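Local structure of alginate lyase (Paenibacillus sp. FPU-7, 6KFN) at residues I6-A11 and Q15-N20. The protein probably cleaves alginate by beta-elimination, as an alginate lyase with a right-handed parallel beta-helix fold of the pectate lyase-like kind. Numbering follows the deposited sequence.
Sequences ISCATA and QSALKN
Ile6 and Cys8, on the same face of strand 4-8, both turn toward Ala17 of helix 11-19, and its methyl group rests over the notch between them. The Ile6 side chain starts with CB at 4.5 Å from Ala17 CB and then forks. Its short branch makes the touch: CG2 stands anti to the backbone N and meets Ala17 CB at 4.1 Å. The long branch runs off across the CB-CB line, CG1 lying anti to the carbonyl carbon, and CD1 ends 5.3 Å from Ala17 CB; the isoleucine also rests on Asp25 of the neighbouring strand 25-29. From further along the strand, Cys8 SG reaches the same methyl at 4.3 Å while bonded to Cys13 in the first turn of the helix. Ala17 itself also packs on Ile27.

At the other end the contact is helical backbone. Gln15 N donates to Ala11 O at 2.8 Å, an almost straight bond (168° at the hydrogen), and Gln15 CB rests against that oxygen at 3.4 Å. Thr10 occupies the N-cap, its OG1 taking up Cys13 N, while Ala11 and Leu18 pack against Phe39 of strand 39-41. Helix 11-19 thus lies over the first strands at the N-terminal end of the beta-helix, where a capping helix commonly closes this fold.

The chemistry is that of a small, largely apolar joint with a covalent link: a bare methyl lets the helix come close to the strand, both apolar contacts are loose and should contribute only weak dispersion, and the disulfide ties helix start to strand end, probably limiting their shift.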
loop_
_atom_site.group_PDB
_atom_site.type_symbol
_atom_site.label_atom_id
_atom_site.label_comp_id
_atom_site.label_asym_id
_atom_site.label_seq_id
_atom_site.Cartn_x
_atom_site.Cartn_y
_atom_site.Cartn_z
ATOM N N ILE A 6 -18.967 19.880 4.685
ATOM C CA ILE A 6 -19.351 20.001 3.286
ATOM C C ILE A 6 -19.908 18.649 2.864
ATOM O O ILE A 6 -19.153 17.684 2.788
ATOM C CB ILE A 6 -18.196 20.466 2.373
ATOM C CG1 ILE A 6 -17.394 21.632 2.984
ATOM C CG2 ILE A 6 -18.796 20.857 1.040
ATOM C CD1 ILE A 6 -16.232 21.220 3.900
ATOM N N SER A 7 -21.210 18.583 2.644
ATOM C CA SER A 7 -21.887 17.321 2.333
ATOM C C SER A 7 -22.051 17.230 0.821
ATOM O O SER A 7 -22.767 18.040 0.241
ATOM C CB SER A 7 -23.259 17.313 3.037
ATOM O OG SER A 7 -23.089 17.381 4.448
ATOM N N CYS A 8 -21.424 16.276 0.176
ATOM C CA CYS A 8 -21.477 16.197 -1.279
ATOM C C CYS A 8 -22.101 14.909 -1.778
ATOM O O CYS A 8 -21.810 13.824 -1.283
ATOM C CB CYS A 8 -20.083 16.300 -1.884
ATOM S SG CYS A 8 -19.353 17.951 -1.787
ATOM N N ALA A 9 -22.859 15.037 -2.851
ATOM C CA ALA A 9 -23.437 13.889 -3.555
ATOM C C ALA A 9 -23.174 13.922 -5.062
ATOM O O ALA A 9 -23.703 13.084 -5.774
ATOM C CB ALA A 9 -24.931 13.780 -3.272
ATOM N N THR A 10 -22.334 14.853 -5.535
ATOM C CA THR A 10 -21.918 14.897 -6.923
ATOM C C THR A 10 -20.406 15.123 -6.994
ATOM O O THR A 10 -19.768 15.645 -6.074
ATOM C CB THR A 10 -22.584 16.036 -7.692
ATOM O OG1 THR A 10 -22.072 17.275 -7.207
ATOM C CG2 THR A 10 -24.112 15.985 -7.546
ATOM N N ALA A 11 -19.866 14.717 -8.127
ATOM C CA ALA A 11 -18.462 14.953 -8.428
ATOM C C ALA A 11 -18.119 16.429 -8.452
ATOM O O ALA A 11 -17.055 16.833 -7.966
ATOM C CB ALA A 11 -18.075 14.281 -9.753
ATOM N N GLN A 15 -15.214 18.077 -6.239
ATOM C CA GLN A 15 -14.134 18.821 -6.849
ATOM C C GLN A 15 -14.015 20.203 -6.204
ATOM O O GLN A 15 -12.921 20.691 -5.906
ATOM C CB GLN A 15 -14.389 18.922 -8.364
ATOM C CG GLN A 15 -13.437 19.761 -9.163
ATOM C CD GLN A 15 -13.497 19.327 -10.629
ATOM O OE1 GLN A 15 -14.579 19.056 -11.154
ATOM N NE2 GLN A 15 -12.347 19.221 -11.274
ATOM N N SER A 16 -15.153 20.885 -6.020
ATOM C CA SER A 16 -15.128 22.220 -5.424
ATOM C C SER A 16 -14.651 22.158 -3.984
ATOM O O SER A 16 -13.887 23.013 -3.543
ATOM C CB SER A 16 -16.535 22.841 -5.493
ATOM O OG SER A 16 -16.986 23.055 -6.819
ATOM N N ALA A 17 -15.126 21.158 -3.232
ATOM C CA ALA A 17 -14.746 21.029 -1.831
ATOM C C ALA A 17 -13.246 20.788 -1.702
ATOM O O ALA A 17 -12.605 21.322 -0.786
ATOM C CB ALA A 17 -15.515 19.893 -1.157
ATOM N N LEU A 18 -12.678 19.995 -2.598
ATOM C CA LEU A 18 -11.233 19.775 -2.571
ATOM C C LEU A 18 -10.482 21.055 -2.936
ATOM O O LEU A 18 -9.508 21.418 -2.265
ATOM C CB LEU A 18 -10.846 18.615 -3.473
ATOM C CG LEU A 18 -11.360 17.259 -2.990
ATOM C CD1 LEU A 18 -11.080 16.190 -4.048
ATOM C CD2 LEU A 18 -10.722 16.866 -1.660
ATOM N N LYS A 19 -10.925 21.761 -3.970
ATOM C CA LYS A 19 -10.240 22.981 -4.404
ATOM C C LYS A 19 -10.215 24.008 -3.274
ATOM O O LYS A 19 -9.230 24.718 -3.094
ATOM C CB LYS A 19 -10.908 23.547 -5.660
ATOM C CG LYS A 19 -10.271 24.813 -6.199
ATOM C CD LYS A 19 -10.956 25.259 -7.502
ATOM C CE LYS A 19 -10.639 26.704 -7.885
ATOM N NZ LYS A 19 -11.018 26.957 -9.300
ATOM N N ASN A 20 -11.289 24.079 -2.507
ATOM C CA ASN A 20 -11.472 25.045 -1.426
ATOM C C ASN A 20 -11.202 24.448 -0.060
ATOM O O ASN A 20 -11.628 25.005 0.955
ATOM C CB ASN A 20 -12.906 25.617 -1.508
ATOM C CG ASN A 20 -13.231 26.672 -0.472
ATOM O OD1 ASN A 20 -14.222 26.541 0.270
ATOM N ND2 ASN A 20 -12.501 27.782 -0.498
#